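PDB 5BR9: tRNA threonylcarbamoyladenosine biosynthesis protein TsaB from Pseudomonas aeruginosa, which probably takes part in forming the threonylcarbamoyl modification of adenosine 37 (t6A37) in tRNA, as a TsaB-type member of the KAE1/TsaD family. Local coordinates for residues L62-I68 with L90-R96; E130-Y136 with S148-P154; T19-A25 with L193-E197. All coordinates share one frame; numbering follows the deposited sequence.

How the interactions relate
From the N terminus, residues 19-25 open the long loop that interaction 3 closes 168 residues later, when residues 193-197 pack on strand 21-28. Interactions 1 and 2 both nest inside that loop and follow one another without crossing. Interaction 1 closes first, within the beta-alpha-beta unit of strand 67-71, helix 77-94 and strand 98-101; interaction 2 then closes the hairpin of strands 131-139 and 142-152 in the second sheet. Centres of interactions 1 and 2 lie 32 Å apart, on opposite sides of the chain's centre. Interaction 3, 20 Å from each between centres, brings the start of helix 196-208 back to the first sheet, which interaction 1 also reaches.

Interaction 1: residues L62-I68 with L90-R96; sequences LSAVDAI and LAFALQR
Within the beta-alpha-beta unit of strand 67-71, helix 77-94 and strand 98-101, the end of the helix packs against the turn leading into the first strand. Leu94 forks around Leu62: Leu94 CD1 and CD2 each lie 3.8 Å from Leu62 CG, and the two side chains cross at about a right angle. Ile68 brings its tip to the helix, CD1 standing 3.6 Å from Leu90 CB; its chi2 of 171° extends the branch to that point, near Ala91 and Leu94 as well. Arg96, just past the helix, bends at chi2 (-65°) and lays its aliphatic part along the turn, with CD 3.3 Å from Asp66 O. Its guanidinium is tied to the turn through water. One water accepts from Arg96 NE at 2.8 Å and donates to the carbonyls of both Ser63 and Val65; a second, in the guanidinium plane, links Arg96 NH1 to Asp66 O. Asp66 OD1 lies 4.3 Å from Arg96 NH1 but well off the guanidinium plane, without a salt bridge; Asp66 OD2 accepts from Thr11 N. Ile68 pairs through its backbone with Pro97 and Leu99, Val65 meets strand 12-16, and Leu62 and Leu90 pack on the helix of the second subunit.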
loop_
_atom_site.group_PDB
_atom_site.type_symbol
_atom_site.label_atom_id
_atom_site.label_comp_id
_atom_site.label_asym_id
_atom_site.label_seq_id
_atom_site.Cartn_x
_atom_site.Cartn_y
_atom_site.Cartn_z
ATOM N N LEU A 62 21.331 -0.631 0.198
ATOM C CA LEU A 62 20.107 -1.102 0.823
ATOM C C LEU A 62 20.400 -2.366 1.651
ATOM O O LEU A 62 19.824 -2.556 2.730
ATOM C CB LEU A 62 19.020 -1.365 -0.234
ATOM C CG LEU A 62 17.616 -1.648 0.323
ATOM C CD1 LEU A 62 17.092 -0.457 1.129
ATOM C CD2 LEU A 62 16.652 -2.005 -0.797
ATOM N N SER A 63 21.314 -3.208 1.174
ATOM C CA SER A 63 21.601 -4.458 1.882
ATOM C C SER A 63 22.198 -4.233 3.276
ATOM O O SER A 63 22.153 -5.124 4.121
ATOM C CB SER A 63 22.542 -5.341 1.067
ATOM O OG SER A 63 23.772 -4.694 0.803
ATOM N N ALA A 64 22.699 -3.029 3.537
ATOM C CA ALA A 64 23.309 -2.712 4.831
ATOM C C ALA A 64 22.264 -2.388 5.909
ATOM O O ALA A 64 22.587 -2.341 7.104
ATOM C CB ALA A 64 24.275 -1.527 4.678
ATOM N N VAL A 65 21.018 -2.189 5.483
ATOM C CA VAL A 65 19.912 -1.831 6.383
ATOM C C VAL A 65 19.503 -2.996 7.285
ATOM O O VAL A 65 19.233 -4.110 6.810
ATOM C CB VAL A 65 18.704 -1.315 5.568
ATOM C CG1 VAL A 65 17.474 -1.142 6.450
ATOM C CG2 VAL A 65 19.058 -0.010 4.843
ATOM N N ASP A 66 19.435 -2.730 8.589
ATOM C CA ASP A 66 19.125 -3.775 9.556
ATOM C C ASP A 66 17.624 -3.936 9.811
ATOM O O ASP A 66 17.141 -5.037 10.102
ATOM C CB ASP A 66 19.850 -3.475 10.870
ATOM C CG ASP A 66 21.372 -3.520 10.719
ATOM O OD1 ASP A 66 21.864 -4.405 9.987
ATOM O OD2 ASP A 66 22.073 -2.684 11.332
ATOM N N ALA A 67 16.891 -2.831 9.707
ATOM C CA ALA A 67 15.457 -2.826 9.954
ATOM C C ALA A 67 14.839 -1.572 9.334
ATOM O O ALA A 67 15.535 -0.574 9.105
ATOM C CB ALA A 67 15.164 -2.898 11.454
ATOM N N ILE A 68 13.540 -1.633 9.046
ATOM C CA ILE A 68 12.844 -0.503 8.418
ATOM C C ILE A 68 11.718 -0.028 9.310
ATOM O O ILE A 68 10.860 -0.820 9.709
ATOM C CB ILE A 68 12.306 -0.871 7.033
ATOM C CG1 ILE A 68 13.415 -1.487 6.172
ATOM C CG2 ILE A 68 11.751 0.362 6.364
ATOM C CD1 ILE A 68 12.928 -2.070 4.878
ATOM N N LEU A 90 9.750 -4.067 0.871
ATOM C CA LEU A 90 11.176 -3.840 1.047
ATOM C C LEU A 90 11.704 -4.887 2.010
ATOM O O LEU A 90 12.700 -5.558 1.734
ATOM C CB LEU A 90 11.457 -2.430 1.585
ATOM C CG LEU A 90 11.244 -1.212 0.695
ATOM C CD1 LEU A 90 11.516 0.028 1.502
ATOM C CD2 LEU A 90 12.171 -1.246 -0.524
ATOM N N ALA A 91 10.996 -5.031 3.128
ATOM C CA ALA A 91 11.445 -5.853 4.230
ATOM C C ALA A 91 11.399 -7.330 3.895
ATOM O O ALA A 91 12.279 -8.078 4.296
ATOM C CB ALA A 91 10.615 -5.564 5.469
ATOM N N PHE A 92 10.395 -7.742 3.133
ATOM C CA PHE A 92 10.277 -9.140 2.710
ATOM C C PHE A 92 11.433 -9.523 1.775
ATOM O O PHE A 92 11.980 -10.632 1.841
ATOM C CB PHE A 92 8.947 -9.358 2.025
ATOM C CG PHE A 92 8.696 -10.774 1.570
ATOM C CD1 PHE A 92 8.082 -11.689 2.411
ATOM C CD2 PHE A 92 9.024 -11.165 0.290
ATOM C CE1 PHE A 92 7.804 -12.969 1.980
ATOM C CE2 PHE A 92 8.767 -12.451 -0.146
ATOM C CZ PHE A 92 8.154 -13.355 0.704
ATOM N N ALA A 93 11.768 -8.611 0.870
ATOM C CA ALA A 93 12.830 -8.868 -0.091
ATOM C C ALA A 93 14.210 -8.892 0.566
ATOM O O ALA A 93 15.040 -9.718 0.201
ATOM C CB ALA A 93 12.788 -7.839 -1.191
ATOM N N LEU A 94 14.445 -8.006 1.537
ATOM C CA LEU A 94 15.739 -7.945 2.220
ATOM C C LEU A 94 15.832 -9.041 3.275
ATOM O O LEU A 94 16.932 -9.474 3.635
ATOM C CB LEU A 94 15.975 -6.574 2.889
ATOM C CG LEU A 94 16.120 -5.315 2.028
ATOM C CD1 LEU A 94 16.084 -4.059 2.892
ATOM C CD2 LEU A 94 17.395 -5.343 1.133
ATOM N N GLN A 95 14.660 -9.481 3.743
ATOM C CA GLN A 95 14.504 -10.387 4.890
ATOM C C GLN A 95 14.979 -9.689 6.149
ATOM O O GLN A 95 15.801 -10.207 6.900
ATOM C CB GLN A 95 15.236 -11.718 4.673
ATOM C CG GLN A 95 14.826 -12.403 3.371
ATOM C CD GLN A 95 15.342 -13.818 3.251
ATOM O OE1 GLN A 95 16.256 -14.230 3.975
ATOM N NE2 GLN A 95 14.760 -14.578 2.331
ATOM N N ARG A 96 14.438 -8.498 6.359
ATOM C CA ARG A 96 14.721 -7.674 7.534
ATOM C C ARG A 96 13.422 -7.309 8.242
ATOM O O ARG A 96 12.356 -7.345 7.633
ATOM C CB ARG A 96 15.478 -6.404 7.138
ATOM C CG ARG A 96 16.866 -6.651 6.630
ATOM C CD ARG A 96 17.765 -7.248 7.733
ATOM N NE ARG A 96 19.074 -7.564 7.163
ATOM C CZ ARG A 96 20.115 -8.031 7.845
ATOM N NH1 ARG A 96 20.022 -8.247 9.154
ATOM N NH2 ARG A 96 21.261 -8.273 7.207
HETATM O O HOH W 1 19.509 -6.194 4.775
HETATM O O HOH W 2 18.138 -7.364 11.243
#

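Interaction 2: residues E130-Y136 with S148-P154; sequences EVYWGCY and SEAVLPP
An antiparallel strand pairing joins Val131-Tyr136 to Ser148-Leu152 at one edge of the second mixed sheet, where strand 142-152 is outermost within the chain. Val131 and Leu152 form a hydrogen-bonded pair: Val131 N to Leu152 O is 2.9 Å and nearly straight at 171°, and Leu152 N returns a bond to Val131 O. Trp133 and Ala150 form the next such pair, with Trp133 N 2.8 Å from Ala150 O. Between them, Tyr132 and Val151 make a non-hydrogen-bonded pair; their side chains lie side by side on one face, Tyr132 CD1 3.8 Å from Val151 CB. Trp133, Ala150, Val131 and Leu152 occupy the other face. A chi1 of 176° swings the Trp133 indole away from strand 142-152 toward strand 119-125, and its NE1 bonds Ala158 O. At the end of the pairing, next to Val131, Glu130 CB and OE1 approach Val151 CG2, OE1 at 3.5 Å. Farther along, Tyr136 OH donates to Glu149 OE2 at 2.6 Å; OE2 sits at the ring edge near its plane and accepts through its anti lone pair, while the carboxylate plane is turned 61° from the ring. The carboxylate has three partners: Tyr136 and Ser102 OG on OE2, and Arg72 in a salt bridge on OE1. A water links Cys135 N to Ser148 O. Two neighbouring strands joined in sequence and paired antiparallel make this a beta hairpin, one edge of a sheet ordered 3-2-1-4-5, as in ASKHA-type folds.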
loop_
_atom_site.group_PDB
_atom_site.type_symbol
_atom_site.label_atom_id
_atom_site.label_comp_id
_atom_site.label_asym_id
_atom_site.label_seq_id
_atom_site.Cartn_x
_atom_site.Cartn_y
_atom_site.Cartn_z
ATOM N N GLU A 130 -13.669 14.436 15.118
ATOM C CA GLU A 130 -12.868 13.838 16.174
ATOM C C GLU A 130 -11.383 14.075 15.928
ATOM O O GLU A 130 -10.974 14.431 14.822
ATOM C CB GLU A 130 -13.124 12.336 16.285
ATOM C CG GLU A 130 -14.550 11.981 16.694
ATOM C CD GLU A 130 -14.717 10.495 16.909
ATOM O OE1 GLU A 130 -14.302 9.705 16.029
ATOM O OE2 GLU A 130 -15.265 10.121 17.961
ATOM N N VAL A 131 -10.584 13.865 16.969
ATOM C CA VAL A 131 -9.140 13.931 16.859
ATOM C C VAL A 131 -8.503 12.691 17.438
ATOM O O VAL A 131 -8.984 12.130 18.426
ATOM C CB VAL A 131 -8.563 15.203 17.556
ATOM C CG1 VAL A 131 -9.059 16.476 16.895
ATOM C CG2 VAL A 131 -8.943 15.210 19.040
ATOM N N TYR A 132 -7.378 12.304 16.848
ATOM C CA TYR A 132 -6.500 11.337 17.447
ATOM C C TYR A 132 -5.692 12.038 18.526
ATOM O O TYR A 132 -5.264 13.177 18.336
ATOM C CB TYR A 132 -5.590 10.730 16.395
ATOM C CG TYR A 132 -6.305 9.954 15.312
ATOM C CD1 TYR A 132 -6.903 8.724 15.583
ATOM C CD2 TYR A 132 -6.407 10.458 14.023
ATOM C CE1 TYR A 132 -7.552 8.001 14.587
ATOM C CE2 TYR A 132 -7.059 9.744 13.024
ATOM C CZ TYR A 132 -7.637 8.520 13.311
ATOM O OH TYR A 132 -8.281 7.813 12.310
ATOM N N TRP A 133 -5.504 11.358 19.661
ATOM C CA TRP A 133 -4.981 11.970 20.879
ATOM C C TRP A 133 -4.032 11.045 21.635
ATOM O O TRP A 133 -4.365 9.896 21.873
ATOM C CB TRP A 133 -6.153 12.368 21.773
ATOM C CG TRP A 133 -5.790 12.936 23.110
ATOM C CD1 TRP A 133 -5.725 12.261 24.308
ATOM C CD2 TRP A 133 -5.478 14.295 23.402
ATOM N NE1 TRP A 133 -5.406 13.127 25.323
ATOM C CE2 TRP A 133 -5.236 14.379 24.797
ATOM C CE3 TRP A 133 -5.385 15.459 22.624
ATOM C CZ2 TRP A 133 -4.898 15.577 25.425
ATOM C CZ3 TRP A 133 -5.043 16.649 23.247
ATOM C CH2 TRP A 133 -4.812 16.698 24.637
ATOM N N GLY A 134 -2.859 11.557 22.012
ATOM C CA GLY A 134 -1.876 10.797 22.771
ATOM C C GLY A 134 -0.909 11.719 23.492
ATOM O O GLY A 134 -0.366 12.661 22.903
ATOM N N CYS A 135 -0.725 11.479 24.784
ATOM C CA CYS A 135 0.147 12.303 25.590
ATOM C C CYS A 135 1.446 11.569 25.864
ATOM O O CYS A 135 1.449 10.369 26.153
ATOM C CB CYS A 135 -0.534 12.710 26.896
ATOM S SG CYS A 135 -1.957 13.796 26.679
ATOM N N TYR A 136 2.546 12.312 25.778
ATOM C CA TYR A 136 3.875 11.732 25.808
ATOM C C TYR A 136 4.759 12.488 26.785
ATOM O O TYR A 136 4.587 13.692 26.973
ATOM C CB TYR A 136 4.489 11.743 24.388
ATOM C CG TYR A 136 3.879 10.695 23.485
ATOM C CD1 TYR A 136 4.538 9.493 23.256
ATOM C CD2 TYR A 136 2.624 10.889 22.883
ATOM C CE1 TYR A 136 3.988 8.506 22.449
ATOM C CE2 TYR A 136 2.052 9.892 22.054
ATOM C CZ TYR A 136 2.754 8.705 21.846
ATOM O OH TYR A 136 2.231 7.694 21.074
ATOM N N SER A 148 -2.967 5.598 26.982
ATOM C CA SER A 148 -3.138 5.031 25.656
ATOM C C SER A 148 -3.567 6.118 24.660
ATOM O O SER A 148 -3.973 7.222 25.044
ATOM C CB SER A 148 -4.138 3.871 25.686
ATOM O OG SER A 148 -3.838 2.925 24.675
ATOM N N GLU A 149 -3.482 5.782 23.380
ATOM C CA GLU A 149 -3.914 6.665 22.309
ATOM C C GLU A 149 -5.395 6.452 22.154
ATOM O O GLU A 149 -5.918 5.419 22.578
ATOM C CB GLU A 149 -3.172 6.377 20.989
ATOM C CG GLU A 149 -1.690 6.698 21.070
ATOM C CD GLU A 149 -0.927 6.463 19.761
ATOM O OE1 GLU A 149 -1.443 5.803 18.828
ATOM O OE2 GLU A 149 0.229 6.916 19.699
ATOM N N ALA A 150 -6.075 7.464 21.632
ATOM C CA ALA A 150 -7.519 7.403 21.474
ATOM C C ALA A 150 -7.953 8.303 20.332
ATOM O O ALA A 150 -7.203 9.192 19.912
ATOM C CB ALA A 150 -8.205 7.819 22.771
ATOM N N VAL A 151 -9.159 8.067 19.824
ATOM C CA VAL A 151 -9.798 8.973 18.882
ATOM C C VAL A 151 -11.048 9.485 19.578
ATOM O O VAL A 151 -11.884 8.714 20.008
ATOM C CB VAL A 151 -10.084 8.288 17.536
ATOM C CG1 VAL A 151 -10.834 6.989 17.743
ATOM C CG2 VAL A 151 -10.865 9.226 16.605
ATOM N N LEU A 152 -11.172 10.800 19.694
ATOM C CA LEU A 152 -12.109 11.391 20.641
ATOM C C LEU A 152 -12.690 12.691 20.129
ATOM O O LEU A 152 -11.996 13.433 19.436
ATOM C CB LEU A 152 -11.394 11.682 21.965
ATOM C CG LEU A 152 -10.777 10.575 22.811
ATOM C CD1 LEU A 152 -9.772 11.186 23.789
ATOM C CD2 LEU A 152 -11.853 9.823 23.560
ATOM N N PRO A 153 -13.944 13.004 20.521
ATOM C CA PRO A 153 -14.412 14.384 20.390
ATOM C C PRO A 153 -13.443 15.259 21.179
ATOM O O PRO A 153 -13.019 14.869 22.264
ATOM C CB PRO A 153 -15.788 14.372 21.054
ATOM C CG PRO A 153 -16.172 12.949 21.150
ATOM C CD PRO A 153 -14.899 12.171 21.267
ATOM N N PRO A 154 -13.097 16.426 20.647
ATOM C CA PRO A 154 -12.156 17.311 21.337
ATOM C C PRO A 154 -12.583 17.636 22.777
ATOM O O PRO A 154 -11.718 17.827 23.644
ATOM C CB PRO A 154 -12.145 18.561 20.451
ATOM C CG PRO A 154 -13.425 18.477 19.649
ATOM C CD PRO A 154 -13.630 17.019 19.412
HETATM O O HOH W 3 -2.049 9.499 26.154
#

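Interaction 3: residues T19-A25 with L193-E197; sequences TEACSVA and LPHAE
Residues 19-25 and 193-197 run nearly the same way, their end-to-end directions 11° apart, and their backbones come close where Val24 CA lies 5.2 Å from Ala196 CA. Ser23 makes the direct polar link: Ala196 N donates to Ser23 OG at 2.9 Å with an N-H...O angle of 143°. Its chi1 of 66° turns OG toward the incoming Ala196 N. A water 2.8 Å from Ser23 OG also donates to Pro194 O, so the buried hydroxyl has a second partner and the strand is joined to the approach of the helix at two points. Ala196 CB then settles between Ser23 and Ala25, its methyl 3.8 Å from Ala25 CB, while Ala25 CB also touches Ala196 O. At the other end of the contact, Thr19 CG2 points at the proline ring of Pro194 and meets its CD at 3.5 Å. Leu193 sends CD1 over Thr19 OG1 and the Ala21 methyl, and CD2 toward Thr19 CG2, its side chain passing that of Thr19 at a slant. Thr19 OG1 accepts from Ala21 N in an ST turn, which leads the chain into strand 21-28. His195 caps the incoming helix: it occupies the N-cap position, and ND1 accepts from Glu197 N at 3.1 Å, with that nitrogen close to the imidazole plane. The His195 ring stacks on Tyr36 of strand 31-38. The contact lies on one face of the first sheet, with Pro194 resting on helix 103-115, while Cys22 and Val24 point away from it toward helix 43-58, and strands 12-16 and 31-38 flank strand 21-28.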
loop_
_atom_site.group_PDB
_atom_site.type_symbol
_atom_site.label_atom_id
_atom_site.label_comp_id
_atom_site.label_asym_id
_atom_site.label_seq_id
_atom_site.Cartn_x
_atom_site.Cartn_y
_atom_site.Cartn_z
ATOM N N THR A 19 1.247 12.186 6.142
ATOM C CA THR A 19 0.710 13.522 5.908
ATOM C C THR A 19 1.016 13.960 4.499
ATOM O O THR A 19 1.511 13.165 3.709
ATOM C CB THR A 19 1.291 14.567 6.913
ATOM O OG1 THR A 19 2.699 14.734 6.690
ATOM C CG2 THR A 19 1.051 14.133 8.346
ATOM N N GLU A 20 0.746 15.231 4.203
ATOM C CA GLU A 20 1.127 15.839 2.930
ATOM C C GLU A 20 2.661 15.915 2.819
ATOM O O GLU A 20 3.212 16.133 1.737
ATOM C CB GLU A 20 0.504 17.233 2.790
ATOM C CG GLU A 20 1.081 18.269 3.752
ATOM C CD GLU A 20 0.444 19.647 3.606
ATOM O OE1 GLU A 20 0.557 20.452 4.559
ATOM O OE2 GLU A 20 -0.170 19.925 2.547
ATOM N N ALA A 21 3.335 15.735 3.954
ATOM C CA ALA A 21 4.790 15.661 4.004
ATOM C C ALA A 21 5.258 14.235 3.721
ATOM O O ALA A 21 4.642 13.258 4.168
ATOM C CB ALA A 21 5.316 16.126 5.364
ATOM N N CYS A 22 6.332 14.130 2.949
ATOM C CA CYS A 22 6.974 12.861 2.689
ATOM C C CYS A 22 8.419 12.951 3.183
ATOM O O CYS A 22 9.156 13.869 2.816
ATOM C CB CYS A 22 6.916 12.517 1.200
ATOM S SG CYS A 22 7.532 10.864 0.828
ATOM N N SER A 23 8.838 12.040 4.045
ATOM C CA SER A 23 10.190 12.172 4.559
ATOM C C SER A 23 10.843 10.824 4.815
ATOM O O SER A 23 10.163 9.807 5.039
ATOM C CB SER A 23 10.199 13.029 5.829
ATOM O OG SER A 23 9.510 12.401 6.881
ATOM N N VAL A 24 12.172 10.823 4.720
ATOM C CA VAL A 24 12.960 9.614 4.868
ATOM C C VAL A 24 14.177 9.945 5.721
ATOM O O VAL A 24 14.688 11.060 5.701
ATOM C CB VAL A 24 13.368 9.038 3.488
ATOM C CG1 VAL A 24 12.121 8.701 2.645
ATOM C CG2 VAL A 24 14.262 10.023 2.736
ATOM N N ALA A 25 14.660 8.977 6.473
ATOM C CA ALA A 25 15.806 9.241 7.321
ATOM C C ALA A 25 16.618 7.971 7.430
ATOM O O ALA A 25 16.105 6.865 7.215
ATOM C CB ALA A 25 15.370 9.756 8.698
ATOM N N LEU A 193 3.967 18.638 11.867
ATOM C CA LEU A 193 3.758 17.369 11.190
ATOM C C LEU A 193 4.857 16.366 11.596
ATOM O O LEU A 193 5.876 16.766 12.142
ATOM C CB LEU A 193 3.752 17.588 9.666
ATOM C CG LEU A 193 2.661 18.507 9.093
ATOM C CD1 LEU A 193 2.760 18.606 7.571
ATOM C CD2 LEU A 193 1.258 18.012 9.504
ATOM N N PRO A 194 4.623 15.058 11.382
ATOM C CA PRO A 194 5.644 14.034 11.614
ATOM C C PRO A 194 6.878 14.242 10.743
ATOM O O PRO A 194 6.758 14.754 9.651
ATOM C CB PRO A 194 4.931 12.734 11.234
ATOM C CG PRO A 194 3.508 13.020 11.447
ATOM C CD PRO A 194 3.320 14.451 11.045
ATOM N N HIS A 195 8.043 13.848 11.232
ATOM C CA HIS A 195 9.296 14.010 10.506
ATOM C C HIS A 195 10.102 12.705 10.668
ATOM O O HIS A 195 10.263 12.196 11.784
ATOM C CB HIS A 195 10.040 15.220 11.055
ATOM C CG HIS A 195 11.149 15.719 10.193
ATOM N ND1 HIS A 195 12.220 14.934 9.823
ATOM C CD2 HIS A 195 11.393 16.950 9.685
ATOM C CE1 HIS A 195 13.050 15.646 9.082
ATOM N NE2 HIS A 195 12.577 16.876 8.993
ATOM N N ALA A 196 10.575 12.141 9.563
ATOM C CA ALA A 196 11.298 10.870 9.605
ATOM C C ALA A 196 12.520 10.914 10.527
ATOM O O ALA A 196 12.925 9.889 11.087
ATOM C CB ALA A 196 11.713 10.462 8.209
ATOM N N GLU A 197 13.108 12.095 10.689
ATOM C CA GLU A 197 14.238 12.252 11.612
ATOM C C GLU A 197 13.863 11.834 13.041
ATOM O O GLU A 197 14.639 11.184 13.751
ATOM C CB GLU A 197 14.747 13.689 11.608
ATOM C CG GLU A 197 15.831 13.933 12.644
ATOM C CD GLU A 197 16.400 15.337 12.606
ATOM O OE1 GLU A 197 15.945 16.157 11.780
ATOM O OE2 GLU A 197 17.313 15.616 13.409
HETATM O O HOH W 4 6.897 13.354 6.887
#